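Long-range contact in adhesion and penetration protein autotransporter (Haemophilus influenzae, PDB 3SYJ), which promotes bacterial adherence to and invasion of host cells and aggregation between bacteria, and is probably also a serine protease: residues N529-G541 / T674-K686. Numbering follows the deposited sequence.
Sequences NKLDYRKEIAYNG and TRSDWTGLTTCQK
R675 reaches N540 side-on: its NE and NH2 both donate to the one amide oxygen, NE to OD1 at 3.1 Å. OD1 lies in the guanidinium plane, but the amide is turned 73° from it, and NH2 approaches from above the carbonyl plane. The arginine leaves its strand with CG opposite the backbone N (chi1 161°), then bends at chi2 and chi3 past the A538 methyl, and NH2 also bonds the carbonyl of N494. D677 joins through a water that bridges its OD1 to N540 ND2, while its carboxylate forms a salt bridge with R592. At the turn, L531 CD1 packs 3.7 Å from T679 O. The L681 side chain then crosses that of R534 at about a right angle, CD2 lying 3.7 Å from R534 CG; R534 is tied to E536 OE1 through NE and NH2. T682 fits between E536 and A538, its OG1 3.3 Å from A538 CB, and waters link T682 N to E536 O and C684 N to E536 OE2. C684, disulfide-bonded to C673, meets E536 CG with its sulfur. Strand 682-686, second arm of the antiparallel hairpin begun by strand 669-675, runs at 115° to strand 536-539, which pairs in parallel with strand 567-575 in the passenger domain's beta-solenoid.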
ATOM      1  N   ASN A 529      22.169 -12.236  52.554  1.00 20.91           N
ATOM      2  CA  ASN A 529      21.003 -12.417  51.696  1.00 20.45           C
ATOM      3  C   ASN A 529      21.470 -12.611  50.261  1.00 20.70           C
ATOM      4  O   ASN A 529      21.746 -11.651  49.544  1.00 21.78           O
ATOM      5  CB  ASN A 529      20.038 -11.235  51.790  1.00 23.32           C
ATOM      6  CG  ASN A 529      18.765 -11.455  50.982  1.00 21.38           C
ATOM      7  OD1 ASN A 529      18.717 -12.304  50.094  1.00 18.47           O
ATOM      8  ND2 ASN A 529      17.729 -10.687  51.291  1.00 22.18           N
ATOM      9  N   LYS A 530      21.563 -13.871  49.862  1.00 22.30           N
ATOM     10  CA  LYS A 530      22.086 -14.265  48.562  1.00 23.97           C
ATOM     11  C   LYS A 530      21.441 -13.522  47.402  1.00 20.36           C
ATOM     12  O   LYS A 530      22.075 -13.322  46.371  1.00 21.54           O
ATOM     13  CB  LYS A 530      21.896 -15.775  48.368  1.00 27.51           C
ATOM     14  CG  LYS A 530      23.069 -16.466  47.690  1.00 39.15           C
ATOM     15  CD  LYS A 530      24.316 -16.399  48.576  1.00 31.88           C
ATOM     16  CE  LYS A 530      25.531 -17.046  47.913  1.00 29.90           C
ATOM     17  NZ  LYS A 530      25.455 -18.540  47.823  1.00 29.40           N
ATOM     18  N   LEU A 531      20.176 -13.134  47.559  1.00 20.27           N
ATOM     19  CA  LEU A 531      19.451 -12.452  46.483  1.00 22.84           C
ATOM     20  C   LEU A 531      20.124 -11.142  46.072  1.00 21.70           C
ATOM     21  O   LEU A 531      19.950 -10.675  44.951  1.00 20.66           O
ATOM     22  CB  LEU A 531      17.993 -12.179  46.880  1.00 19.43           C
ATOM     23  CG  LEU A 531      16.963 -13.279  46.625  1.00 18.06           C
ATOM     24  CD1 LEU A 531      17.322 -14.498  47.414  1.00 17.92           C
ATOM     25  CD2 LEU A 531      15.572 -12.811  47.009  1.00 19.40           C
ATOM     26  N   ASP A 532      20.891 -10.557  46.989  1.00 24.37           N
ATOM     27  CA  ASP A 532      21.530  -9.262  46.762  1.00 23.15           C
ATOM     28  C   ASP A 532      22.889  -9.374  46.080  1.00 25.52           C
ATOM     29  O   ASP A 532      23.521  -8.361  45.789  1.00 25.18           O
ATOM     30  CB  ASP A 532      21.695  -8.513  48.086  1.00 22.66           C
ATOM     31  CG  ASP A 532      20.366  -8.093  48.686  1.00 23.18           C
ATOM     32  OD1 ASP A 532      19.470  -7.690  47.917  1.00 26.82           O
ATOM     33  OD2 ASP A 532      20.215  -8.154  49.923  1.00 24.81           O
ATOM     34  N   TYR A 533      23.345 -10.595  45.821  1.00 24.06           N
ATOM     35  CA  TYR A 533      24.697 -10.768  45.294  1.00 24.77           C
ATOM     36  C   TYR A 533      24.736 -11.646  44.061  1.00 24.69           C
ATOM     37  O   TYR A 533      25.791 -12.165  43.689  1.00 24.23           O
ATOM     38  CB  TYR A 533      25.633 -11.292  46.383  1.00 18.43           C
ATOM     39  CG  TYR A 533      25.638 -10.390  47.592  1.00 25.49           C
ATOM     40  CD1 TYR A 533      26.432  -9.251  47.630  1.00 31.30           C
ATOM     41  CD2 TYR A 533      24.819 -10.654  48.682  1.00 25.42           C
ATOM     42  CE1 TYR A 533      26.431  -8.410  48.729  1.00 29.08           C
ATOM     43  CE2 TYR A 533      24.811  -9.825  49.786  1.00 30.13           C
ATOM     44  CZ  TYR A 533      25.620  -8.702  49.802  1.00 33.28           C
ATOM     45  OH  TYR A 533      25.614  -7.872  50.894  1.00 38.61           O
ATOM     46  N   ARG A 534      23.581 -11.783  43.418  1.00 21.54           N
ATOM     47  CA  ARG A 534      23.453 -12.612  42.232  1.00 19.57           C
ATOM     48  C   ARG A 534      23.443 -11.756  40.974  1.00 21.97           C
ATOM     49  O   ARG A 534      23.077 -10.585  41.011  1.00 21.90           O
ATOM     50  CB  ARG A 534      22.173 -13.446  42.312  1.00 22.55           C
ATOM     51  CG  ARG A 534      22.236 -14.577  43.330  1.00 28.30           C
ATOM     52  CD  ARG A 534      23.182 -15.673  42.861  1.00 32.61           C
ATOM     53  NE  ARG A 534      22.733 -16.292  41.613  1.00 36.05           N
ATOM     54  CZ  ARG A 534      22.091 -17.454  41.541  1.00 40.02           C
ATOM     55  NH1 ARG A 534      21.817 -18.131  42.649  1.00 38.27           N
ATOM     56  NH2 ARG A 534      21.721 -17.944  40.361  1.00 33.28           N
ATOM     57  N   LYS A 535      23.848 -12.349  39.858  1.00 24.25           N
ATOM     58  CA  LYS A 535      23.832 -11.664  38.576  1.00 24.71           C
ATOM     59  C   LYS A 535      22.406 -11.524  38.067  1.00 24.27           C
ATOM     60  O   LYS A 535      22.099 -10.603  37.313  1.00 25.65           O
ATOM     61  CB  LYS A 535      24.689 -12.419  37.556  1.00 24.91           C
ATOM     62  CG  LYS A 535      26.181 -12.225  37.765  1.00 33.85           C
ATOM     63  CD  LYS A 535      27.012 -12.810  36.636  1.00 34.80           C
ATOM     64  CE  LYS A 535      27.399 -14.259  36.892  1.00 38.29           C
ATOM     65  NZ  LYS A 535      28.694 -14.587  36.206  1.00 39.88           N
ATOM     66  N   GLU A 536      21.544 -12.441  38.495  1.00 21.95           N
ATOM     67  CA  GLU A 536      20.163 -12.500  38.029  1.00 20.87           C
ATOM     68  C   GLU A 536      19.194 -11.979  39.076  1.00 24.29           C
ATOM     69  O   GLU A 536      19.230 -12.402  40.235  1.00 23.36           O
ATOM     70  CB  GLU A 536      19.773 -13.937  37.685  1.00 18.65           C
ATOM     71  CG  GLU A 536      20.735 -14.645  36.765  1.00 19.94           C
ATOM     72  CD  GLU A 536      21.859 -15.323  37.522  1.00 26.01           C
ATOM     73  OE1 GLU A 536      21.946 -15.138  38.755  1.00 27.16           O
ATOM     74  OE2 GLU A 536      22.652 -16.049  36.880  1.00 31.63           O
ATOM     75  N   ILE A 537      18.327 -11.063  38.660  1.00 19.99           N
ATOM     76  CA  ILE A 537      17.221 -10.625  39.495  1.00 19.17           C
ATOM     77  C   ILE A 537      15.954 -10.819  38.694  1.00 19.27           C
ATOM     78  O   ILE A 537      16.006 -10.957  37.474  1.00 18.97           O
ATOM     79  CB  ILE A 537      17.345  -9.150  39.924  1.00 16.78           C
ATOM     80  CG1 ILE A 537      17.281  -8.218  38.709  1.00 19.22           C
ATOM     81  CG2 ILE A 537      18.622  -8.943  40.710  1.00 20.46           C
ATOM     82  CD1 ILE A 537      17.491  -6.744  39.039  1.00 16.84           C
ATOM     83  N   ALA A 538      14.813 -10.836  39.369  1.00 14.32           N
ATOM     84  CA  ALA A 538      13.576 -11.140  38.682  1.00 13.71           C
ATOM     85  C   ALA A 538      12.419 -10.344  39.248  1.00 15.57           C
ATOM     86  O   ALA A 538      12.439  -9.929  40.406  1.00 15.78           O
ATOM     87  CB  ALA A 538      13.284 -12.636  38.773  1.00 15.10           C
ATOM     88  N   TYR A 539      11.408 -10.133  38.418  1.00 12.21           N
ATOM     89  CA  TYR A 539      10.199  -9.472  38.853  1.00 13.69           C
ATOM     90  C   TYR A 539       9.015 -10.301  38.378  1.00 15.04           C
ATOM     91  O   TYR A 539       8.789 -10.439  37.180  1.00 12.45           O
ATOM     92  CB  TYR A 539      10.133  -8.054  38.274  1.00 12.19           C
ATOM     93  CG  TYR A 539       8.891  -7.283  38.664  1.00 16.79           C
ATOM     94  CD1 TYR A 539       8.688  -6.886  39.979  1.00 13.66           C
ATOM     95  CD2 TYR A 539       7.930  -6.932  37.712  1.00 14.74           C
ATOM     96  CE1 TYR A 539       7.557  -6.176  40.344  1.00 13.92           C
ATOM     97  CE2 TYR A 539       6.792  -6.220  38.068  1.00 11.69           C
ATOM     98  CZ  TYR A 539       6.614  -5.845  39.388  1.00 15.21           C
ATOM     99  OH  TYR A 539       5.495  -5.139  39.779  1.00 15.63           O
ATOM    100  N   ASN A 540       8.266 -10.856  39.324  1.00 15.51           N
ATOM    101  CA  ASN A 540       7.148 -11.738  39.004  1.00 13.70           C
ATOM    102  C   ASN A 540       5.846 -11.004  38.685  1.00 17.31           C
ATOM    103  O   ASN A 540       4.852 -11.630  38.299  1.00 17.26           O
ATOM    104  CB  ASN A 540       6.890 -12.688  40.174  1.00 18.18           C
ATOM    105  CG  ASN A 540       8.001 -13.694  40.367  1.00 18.01           C
ATOM    106  OD1 ASN A 540       9.181 -13.373  40.212  1.00 14.83           O
ATOM    107  ND2 ASN A 540       7.629 -14.926  40.709  1.00 18.56           N
ATOM    108  N   GLY A 541       5.846  -9.683  38.849  1.00 15.24           N
ATOM    109  CA  GLY A 541       4.614  -8.914  38.800  1.00 14.38           C
ATOM    110  C   GLY A 541       4.336  -8.142  37.521  1.00 19.61           C
ATOM    111  O   GLY A 541       4.817  -8.497  36.438  1.00 16.94           O
ATOM    112  N   THR A 674      14.266 -19.068  35.030  1.00 17.85           N
ATOM    113  CA  THR A 674      13.163 -19.318  35.955  1.00 18.57           C
ATOM    114  C   THR A 674      13.578 -18.935  37.363  1.00 18.55           C
ATOM    115  O   THR A 674      14.744 -19.096  37.738  1.00 16.97           O
ATOM    116  CB  THR A 674      12.767 -20.808  35.979  1.00 18.93           C
ATOM    117  OG1 THR A 674      13.910 -21.588  36.338  1.00 23.20           O
ATOM    118  CG2 THR A 674      12.259 -21.263  34.624  1.00 15.68           C
ATOM    119  N   ARG A 675      12.625 -18.420  38.138  1.00 19.77           N
ATOM    120  CA  ARG A 675      12.870 -18.095  39.539  1.00 17.48           C
ATOM    121  C   ARG A 675      12.218 -19.119  40.469  1.00 19.09           C
ATOM    122  O   ARG A 675      11.074 -19.519  40.267  1.00 19.37           O
ATOM    123  CB  ARG A 675      12.392 -16.680  39.895  1.00 18.20           C
ATOM    124  CG  ARG A 675      12.224 -16.509  41.401  1.00 16.96           C
ATOM    125  CD  ARG A 675      12.676 -15.164  41.945  1.00 18.52           C
ATOM    126  NE  ARG A 675      11.560 -14.242  42.053  1.00 21.66           N
ATOM    127  CZ  ARG A 675      11.377 -13.359  43.032  1.00 20.64           C
ATOM    128  NH1 ARG A 675      12.232 -13.257  44.042  1.00 16.63           N
ATOM    129  NH2 ARG A 675      10.306 -12.578  42.999  1.00 16.08           N
ATOM    130  N   SER A 676      12.952 -19.545  41.488  1.00 18.34           N
ATOM    131  CA  SER A 676      12.439 -20.536  42.417  1.00 18.94           C
ATOM    132  C   SER A 676      11.477 -19.889  43.392  1.00 17.40           C
ATOM    133  O   SER A 676      11.841 -18.936  44.077  1.00 18.80           O
ATOM    134  CB  SER A 676      13.586 -21.176  43.183  1.00 17.75           C
ATOM    135  OG  SER A 676      13.117 -21.782  44.373  1.00 19.33           O
ATOM    136  N   ASP A 677      10.252 -20.409  43.457  1.00 18.20           N
ATOM    137  CA  ASP A 677       9.272 -19.957  44.445  1.00 18.54           C
ATOM    138  C   ASP A 677       9.769 -20.214  45.867  1.00 19.96           C
ATOM    139  O   ASP A 677       9.417 -19.492  46.809  1.00 17.72           O
ATOM    140  CB  ASP A 677       7.927 -20.664  44.249  1.00 16.14           C
ATOM    141  CG  ASP A 677       7.163 -20.147  43.045  1.00 18.33           C
ATOM    142  OD1 ASP A 677       7.349 -18.969  42.678  1.00 18.62           O
ATOM    143  OD2 ASP A 677       6.364 -20.915  42.468  1.00 17.74           O
ATOM    144  N   TRP A 678      10.591 -21.249  46.012  1.00 16.19           N
ATOM    145  CA  TRP A 678      11.018 -21.702  47.329  1.00 17.14           C
ATOM    146  C   TRP A 678      12.140 -20.854  47.918  1.00 15.69           C
ATOM    147  O   TRP A 678      12.181 -20.629  49.124  1.00 15.90           O
ATOM    148  CB  TRP A 678      11.419 -23.185  47.305  1.00 18.73           C
ATOM    149  CG  TRP A 678      11.671 -23.725  48.684  1.00 19.83           C
ATOM    150  CD1 TRP A 678      12.883 -23.889  49.292  1.00 21.03           C
ATOM    151  CD2 TRP A 678      10.684 -24.131  49.644  1.00 17.66           C
ATOM    152  NE1 TRP A 678      12.714 -24.381  50.564  1.00 24.35           N
ATOM    153  CE2 TRP A 678      11.374 -24.537  50.806  1.00 22.80           C
ATOM    154  CE3 TRP A 678       9.287 -24.196  49.633  1.00 16.38           C
ATOM    155  CZ2 TRP A 678      10.713 -24.999  51.943  1.00 21.04           C
ATOM    156  CZ3 TRP A 678       8.634 -24.652  50.762  1.00 17.22           C
ATOM    157  CH2 TRP A 678       9.345 -25.049  51.899  1.00 22.77           C
ATOM    158  N   THR A 679      13.043 -20.378  47.069  1.00 14.99           N
ATOM    159  CA  THR A 679      14.190 -19.612  47.543  1.00 18.30           C
ATOM    160  C   THR A 679      14.218 -18.162  47.052  1.00 19.14           C
ATOM    161  O   THR A 679      14.946 -17.333  47.599  1.00 16.77           O
ATOM    162  CB  THR A 679      15.492 -20.258  47.098  1.00 17.52           C
ATOM    163  OG1 THR A 679      15.583 -20.179  45.670  1.00 13.36           O
ATOM    164  CG2 THR A 679      15.526 -21.722  47.530  1.00 19.59           C
ATOM    165  N   GLY A 680      13.439 -17.859  46.020  1.00 19.04           N
ATOM    166  CA  GLY A 680      13.475 -16.537  45.429  1.00 17.57           C
ATOM    167  C   GLY A 680      14.638 -16.369  44.470  1.00 16.74           C
ATOM    168  O   GLY A 680      14.785 -15.311  43.867  1.00 14.34           O
ATOM    169  N   LEU A 681      15.464 -17.405  44.330  1.00 14.77           N
ATOM    170  CA  LEU A 681      16.626 -17.361  43.434  1.00 16.47           C
ATOM    171  C   LEU A 681      16.302 -17.537  41.948  1.00 17.91           C
ATOM    172  O   LEU A 681      15.458 -18.349  41.581  1.00 20.68           O
ATOM    173  CB  LEU A 681      17.636 -18.420  43.844  1.00 17.01           C
ATOM    174  CG  LEU A 681      18.584 -17.966  44.943  1.00 26.16           C
ATOM    175  CD1 LEU A 681      19.379 -19.151  45.471  1.00 39.18           C
ATOM    176  CD2 LEU A 681      19.502 -16.870  44.417  1.00 28.38           C
ATOM    177  N   THR A 682      16.992 -16.792  41.091  1.00 15.82           N
ATOM    178  CA  THR A 682      16.762 -16.896  39.653  1.00 18.15           C
ATOM    179  C   THR A 682      17.903 -17.650  38.995  1.00 20.03           C
ATOM    180  O   THR A 682      19.067 -17.399  39.287  1.00 23.39           O
ATOM    181  CB  THR A 682      16.614 -15.506  38.993  1.00 18.44           C
ATOM    182  OG1 THR A 682      15.575 -14.778  39.653  1.00 20.08           O
ATOM    183  CG2 THR A 682      16.272 -15.634  37.509  1.00 15.56           C
ATOM    184  N   THR A 683      17.568 -18.581  38.111  1.00 22.59           N
ATOM    185  CA  THR A 683      18.585 -19.365  37.422  1.00 24.12           C
ATOM    186  C   THR A 683      18.388 -19.315  35.915  1.00 23.43           C
ATOM    187  O   THR A 683      17.279 -19.513  35.423  1.00 24.13           O
ATOM    188  CB  THR A 683      18.554 -20.827  37.881  1.00 25.12           C
ATOM    189  OG1 THR A 683      18.868 -20.892  39.278  1.00 22.88           O
ATOM    190  CG2 THR A 683      19.559 -21.649  37.098  1.00 24.41           C
ATOM    191  N   CYS A 684      19.464 -19.035  35.186  1.00 22.61           N
ATOM    192  CA  CYS A 684      19.426 -19.059  33.726  1.00 24.52           C
ATOM    193  C   CYS A 684      20.362 -20.133  33.219  1.00 24.11           C
ATOM    194  O   CYS A 684      21.537 -20.138  33.566  1.00 28.68           O
ATOM    195  CB  CYS A 684      19.846 -17.714  33.136  1.00 26.41           C
ATOM    196  SG  CYS A 684      18.709 -16.364  33.481  1.00 29.99           S
ATOM    197  N   GLN A 685      19.845 -21.033  32.392  1.00 23.21           N
ATOM    198  CA  GLN A 685      20.639 -22.157  31.924  1.00 27.91           C
ATOM    199  C   GLN A 685      20.093 -22.747  30.629  1.00 27.92           C
ATOM    200  O   GLN A 685      18.887 -22.714  30.370  1.00 24.62           O
ATOM    201  CB  GLN A 685      20.663 -23.246  32.988  1.00 29.87           C
ATOM    202  CG  GLN A 685      19.410 -24.097  32.960  1.00 39.77           C
ATOM    203  CD  GLN A 685      19.093 -24.718  34.300  1.00 49.11           C
ATOM    204  OE1 GLN A 685      19.943 -25.366  34.915  1.00 51.16           O
ATOM    205  NE2 GLN A 685      17.856 -24.530  34.760  1.00 45.93           N
ATOM    206  N   LYS A 686      21.001 -23.303  29.835  1.00 29.41           N
ATOM    207  CA  LYS A 686      20.651 -23.973  28.592  1.00 31.02           C
ATOM    208  C   LYS A 686      19.900 -25.257  28.897  1.00 24.70           C
ATOM    209  O   LYS A 686      20.344 -26.063  29.701  1.00 28.51           O
ATOM    210  CB  LYS A 686      21.916 -24.300  27.798  1.00 33.52           C
ATOM    211  CG  LYS A 686      22.731 -23.091  27.390  1.00 32.17           C
ATOM    212  CD  LYS A 686      22.406 -22.659  25.975  1.00 38.84           C
ATOM    213  CE  LYS A 686      23.491 -21.744  25.431  1.00 43.88           C
ATOM    214  NZ  LYS A 686      23.534 -21.782  23.947  1.00 54.65           N
TER
HETATM  215  O   HOH W   1      18.880 -14.674  41.796  1.00 21.75           O
HETATM  216  O   HOH W   2      21.862 -18.565  36.113  1.00 25.58           O
HETATM  217  O   HOH W   3       9.080 -17.151  41.470  1.00 17.61           O